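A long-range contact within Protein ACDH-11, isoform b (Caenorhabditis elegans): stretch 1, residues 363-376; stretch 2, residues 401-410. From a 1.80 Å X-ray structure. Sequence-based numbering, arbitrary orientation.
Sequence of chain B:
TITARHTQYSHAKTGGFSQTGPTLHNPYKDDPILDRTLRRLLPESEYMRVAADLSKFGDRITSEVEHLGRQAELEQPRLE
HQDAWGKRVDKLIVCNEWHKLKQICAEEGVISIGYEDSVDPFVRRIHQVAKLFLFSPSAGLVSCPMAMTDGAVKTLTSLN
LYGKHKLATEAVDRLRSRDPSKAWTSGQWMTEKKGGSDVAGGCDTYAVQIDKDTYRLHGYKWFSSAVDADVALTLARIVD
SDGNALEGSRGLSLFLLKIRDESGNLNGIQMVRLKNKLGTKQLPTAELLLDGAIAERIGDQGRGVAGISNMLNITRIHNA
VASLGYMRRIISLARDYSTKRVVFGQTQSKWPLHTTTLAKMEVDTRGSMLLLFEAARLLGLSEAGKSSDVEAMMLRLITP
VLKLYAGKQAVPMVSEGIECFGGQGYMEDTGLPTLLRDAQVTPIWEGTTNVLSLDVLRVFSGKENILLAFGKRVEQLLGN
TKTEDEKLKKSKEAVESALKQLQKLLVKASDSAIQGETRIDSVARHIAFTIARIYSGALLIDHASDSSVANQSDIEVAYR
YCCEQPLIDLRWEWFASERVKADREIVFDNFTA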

# COMPACT_ATOMS: atom_id res chain seq x y z
N VAL B 363 16.42 16.82 -34.55
CA VAL B 363 16.82 16.34 -35.88
C VAL B 363 16.50 14.84 -36.02
O VAL B 363 15.90 14.40 -37.00
N ASP B 364 16.85 14.06 -34.99
CA ASP B 364 16.66 12.62 -35.03
C ASP B 364 15.16 12.26 -34.98
O ASP B 364 14.74 11.31 -35.60
N THR B 365 14.37 13.04 -34.27
CA THR B 365 12.95 12.81 -34.07
C THR B 365 12.23 13.14 -35.40
O THR B 365 11.33 12.43 -35.76
N ARG B 366 12.62 14.22 -36.07
CA ARG B 366 11.98 14.58 -37.31
C ARG B 366 12.16 13.51 -38.37
O ARG B 366 11.24 13.23 -39.13
N GLY B 367 13.34 12.92 -38.45
CA GLY B 367 13.60 11.88 -39.45
C GLY B 367 12.65 10.67 -39.26
O GLY B 367 12.02 10.16 -40.17
N SER B 368 12.57 10.22 -38.05
CA SER B 368 11.68 9.09 -37.75
C SER B 368 10.18 9.41 -37.89
O SER B 368 9.37 8.60 -38.24
N MET B 369 9.84 10.61 -37.61
CA MET B 369 8.52 11.09 -37.83
C MET B 369 8.14 10.98 -39.32
O MET B 369 7.04 10.54 -39.65
N LEU B 370 9.02 11.40 -40.22
CA LEU B 370 8.71 11.37 -41.67
C LEU B 370 8.64 9.92 -42.10
O LEU B 370 7.86 9.59 -42.94
N LEU B 371 9.46 9.05 -41.52
CA LEU B 371 9.42 7.63 -41.82
C LEU B 371 8.06 7.08 -41.39
O LEU B 371 7.51 6.26 -42.10
N LEU B 372 7.57 7.50 -40.22
CA LEU B 372 6.27 7.07 -39.74
C LEU B 372 5.16 7.43 -40.69
O LEU B 372 4.26 6.61 -40.94
N PHE B 373 5.18 8.66 -41.18
CA PHE B 373 4.13 9.10 -42.11
C PHE B 373 4.27 8.49 -43.51
O PHE B 373 3.28 8.24 -44.15
N GLU B 374 5.49 8.15 -43.93
CA GLU B 374 5.70 7.35 -45.15
C GLU B 374 5.10 5.95 -44.95
O GLU B 374 4.45 5.42 -45.83
N ALA B 375 5.26 5.36 -43.77
CA ALA B 375 4.55 4.07 -43.47
C ALA B 375 2.99 4.20 -43.52
O ALA B 375 2.32 3.35 -44.06
N ALA B 376 2.44 5.26 -42.93
CA ALA B 376 1.00 5.54 -42.93
C ALA B 376 0.48 5.72 -44.36
O ALA B 376 -0.55 5.18 -44.71
N VAL B 401 11.45 -1.91 -39.97
CA VAL B 401 12.55 -0.95 -39.92
C VAL B 401 12.12 0.23 -39.03
O VAL B 401 12.82 0.61 -38.10
N LEU B 402 10.94 0.77 -39.31
CA LEU B 402 10.37 1.84 -38.48
C LEU B 402 10.22 1.52 -36.99
O LEU B 402 10.71 2.25 -36.11
N LYS B 403 9.57 0.40 -36.73
CA LYS B 403 9.38 -0.04 -35.38
C LYS B 403 10.73 -0.17 -34.67
O LYS B 403 10.91 0.35 -33.54
N LEU B 404 11.64 -0.92 -35.24
CA LEU B 404 12.87 -1.21 -34.51
C LEU B 404 13.72 0.03 -34.36
O LEU B 404 14.40 0.23 -33.34
N TYR B 405 13.69 0.91 -35.34
CA TYR B 405 14.56 2.08 -35.29
C TYR B 405 14.04 3.13 -34.27
O TYR B 405 14.81 3.58 -33.38
N ALA B 406 12.76 3.53 -34.39
CA ALA B 406 12.19 4.47 -33.44
C ALA B 406 12.24 3.88 -32.02
O ALA B 406 12.45 4.59 -31.03
N GLY B 407 12.07 2.56 -31.96
CA GLY B 407 12.13 1.81 -30.74
C GLY B 407 13.42 1.97 -30.00
O GLY B 407 13.46 2.10 -28.78
N LYS B 408 14.50 1.95 -30.76
CA LYS B 408 15.81 1.99 -30.20
C LYS B 408 16.25 3.44 -29.98
O LYS B 408 17.06 3.70 -29.11
N GLN B 409 15.73 4.38 -30.74
CA GLN B 409 15.92 5.80 -30.43
C GLN B 409 15.29 6.26 -29.09
O GLN B 409 15.82 7.16 -28.47
N ALA B 410 14.20 5.64 -28.67
CA ALA B 410 13.28 6.23 -27.70
C ALA B 410 13.89 6.35 -26.28
O ALA B 410 13.84 7.42 -25.71

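The side-chain amide of Gln409 is the polar clasp of this contact, using both of its ends to hold the facing helix at residues one turn apart. Its NE2 donates to the backbone carbonyl of Asp364 (Gln409 NE2 to Asp364 O, 3.2 Å, N-H...acceptor angle 155°), while its carbonyl oxygen accepts a short hydrogen bond from the serine hydroxyl (Ser368 OG to Gln409 OE1, 2.6 Å). The same carbonyl of Asp364 also accepts the weak helical bond from Ser368 N (Ser368 N to Asp364 O, 3.4 Å). Gln409 reaches across with chi1 m and chi2 t, an extended side chain suited to the 8.3 Å between Gln409 CA and Asp364 CA.

The two helices run nearly antiparallel, at 157°, with axes 10.2 Å apart at closest approach. The backbones come nearer at the middle of the register, where Ser368 CA and Ala406 CA are 6.3 Å apart; both residues are small. Ser368, chi1 m, points toward the other helix, and its OG also lies at the edge of the Tyr405 ring, near the ring plane, 3.9 Å from Tyr405 CD2. Tyr405 (chi1 t) starts toward stretch 1, and its ring carries the hydroxyl out to the level of Asp364.

Two waters extend the polar end. Water 1 donates to Asp364 OD2 at 2.9 Å and accepts a weak bond from Gln409 NE2 at 3.3 Å, so Asp364 and Gln409 are joined both directly and through solvent. Water 2 donates to Asp364 OD1 at 3.0 Å and lies 3.1 Å from Tyr405 OH, bridging the carboxylate and the phenol. Asp364, chi1 m, has its CA-to-CB bond toward stretch 2.

At the other end the contact is apolar and centred on Leu402, which has the largest covered area of any residue here, 102 Å². With chi1 t and chi2 p it enters as a knob among Ser368, Leu371, Leu372 and Ala375. Leu402 CD1 is 4.0 Å from Leu371 CD2 and 4.0 Å from Ser368 O; Leu402 CD2 lies 3.8 Å from Ala375 CB and 4.0 Å from Leu372 CD1, so the forked side chain spreads over the hole. Leu371 and Leu372 share the t, p rotamer, but Leu371 points toward the partner helix and Leu372 sideways. The small Ala375 also points toward it, closing the hole with its methyl. Met369 and Phe373 point away and make no contact with stretch 2.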

# COMPACT_ATOMS: atom_id res chain seq x y z
CB VAL B 363 18.34 16.56 -36.09
CG1 VAL B 363 18.88 15.78 -37.30
CG2 VAL B 363 18.68 18.03 -36.22
CB ASP B 364 17.42 11.94 -33.87
CG ASP B 364 18.94 11.87 -34.10
OD1 ASP B 364 19.42 12.03 -35.26
OD2 ASP B 364 19.65 11.58 -33.07
CB THR B 365 12.42 13.68 -32.92
OG1 THR B 365 13.02 13.25 -31.66
CG2 THR B 365 10.96 13.57 -32.81
CB ARG B 366 12.46 15.92 -37.82
CG ARG B 366 12.03 17.07 -36.97
CD ARG B 366 12.34 18.39 -37.62
NE ARG B 366 12.10 19.54 -36.77
CZ ARG B 366 12.03 20.78 -37.24
NH1 ARG B 366 12.17 21.06 -38.55
NH2 ARG B 366 11.81 21.76 -36.38
CB SER B 368 12.00 8.52 -36.39
OG SER B 368 13.25 7.99 -36.46
CB MET B 369 8.51 12.53 -37.40
CG MET B 369 7.19 13.03 -37.11
SD MET B 369 6.88 12.51 -35.38
CE MET B 369 5.26 13.07 -35.84
CB LEU B 370 9.72 12.19 -42.45
CG LEU B 370 9.61 13.69 -42.25
CD1 LEU B 370 10.31 14.38 -43.38
CD2 LEU B 370 8.16 14.19 -42.17
CB LEU B 371 10.58 6.88 -41.16
CG LEU B 371 10.98 5.45 -41.57
CD1 LEU B 371 11.54 5.44 -42.98
CD2 LEU B 371 12.01 4.82 -40.62
CB LEU B 372 5.97 7.73 -38.41
CG LEU B 372 4.54 7.57 -37.88
CD1 LEU B 372 4.18 6.11 -37.63
CD2 LEU B 372 4.36 8.42 -36.62
CB PHE B 373 3.98 10.64 -42.09
CG PHE B 373 3.15 11.07 -40.95
CD1 PHE B 373 1.76 10.94 -41.02
CD2 PHE B 373 3.72 11.46 -39.76
CE1 PHE B 373 0.95 11.22 -39.91
CE2 PHE B 373 2.92 11.72 -38.64
CZ PHE B 373 1.54 11.61 -38.73
CB GLU B 374 7.19 7.23 -45.46
CG GLU B 374 7.54 6.22 -46.57
CD GLU B 374 7.30 6.74 -47.96
OE1 GLU B 374 6.67 7.81 -48.09
OE2 GLU B 374 7.71 6.06 -48.93
CB ALA B 375 5.05 3.50 -42.15
CB ALA B 376 0.71 6.80 -42.14
CB VAL B 401 12.96 -0.48 -41.32
CG1 VAL B 401 13.97 0.64 -41.23
CG2 VAL B 401 13.51 -1.64 -42.14
CB LEU B 402 9.05 2.27 -39.03
CG LEU B 402 8.22 3.25 -38.23
CD1 LEU B 402 8.89 4.59 -38.12
CD2 LEU B 402 6.84 3.42 -38.85
CB LYS B 403 8.58 -1.36 -35.34
CG LYS B 403 8.00 -1.82 -34.00
CD LYS B 403 8.98 -2.09 -32.89
CE LYS B 403 8.42 -3.05 -31.85
NZ LYS B 403 9.28 -3.26 -30.68
CB LEU B 404 13.64 -2.35 -35.13
CG LEU B 404 14.30 -2.17 -36.49
CD1 LEU B 404 15.72 -1.62 -36.34
CD2 LEU B 404 14.32 -3.48 -37.28
CB TYR B 405 14.80 2.68 -36.68
CG TYR B 405 15.98 3.70 -36.66
CD1 TYR B 405 17.27 3.26 -36.53
CD2 TYR B 405 15.75 5.06 -36.73
CE1 TYR B 405 18.33 4.14 -36.51
CE2 TYR B 405 16.78 5.95 -36.71
CZ TYR B 405 18.08 5.49 -36.62
OH TYR B 405 19.15 6.34 -36.56
CB ALA B 406 10.73 4.83 -33.80
CB LYS B 408 16.76 1.21 -31.09
CG LYS B 408 18.18 1.07 -30.62
CD LYS B 408 18.31 0.64 -29.17
CE LYS B 408 17.66 -0.71 -28.91
NZ LYS B 408 17.70 -1.17 -27.55
CB GLN B 409 15.33 6.69 -31.50
CG GLN B 409 16.04 6.70 -32.82
CD GLN B 409 15.30 7.59 -33.77
OE1 GLN B 409 14.13 7.34 -34.05
NE2 GLN B 409 15.95 8.62 -34.25
CB ALA B 410 11.98 5.44 -27.61
O HOH W 1 18.24 9.35 -31.94
O HOH W 2 19.31 9.44 -36.71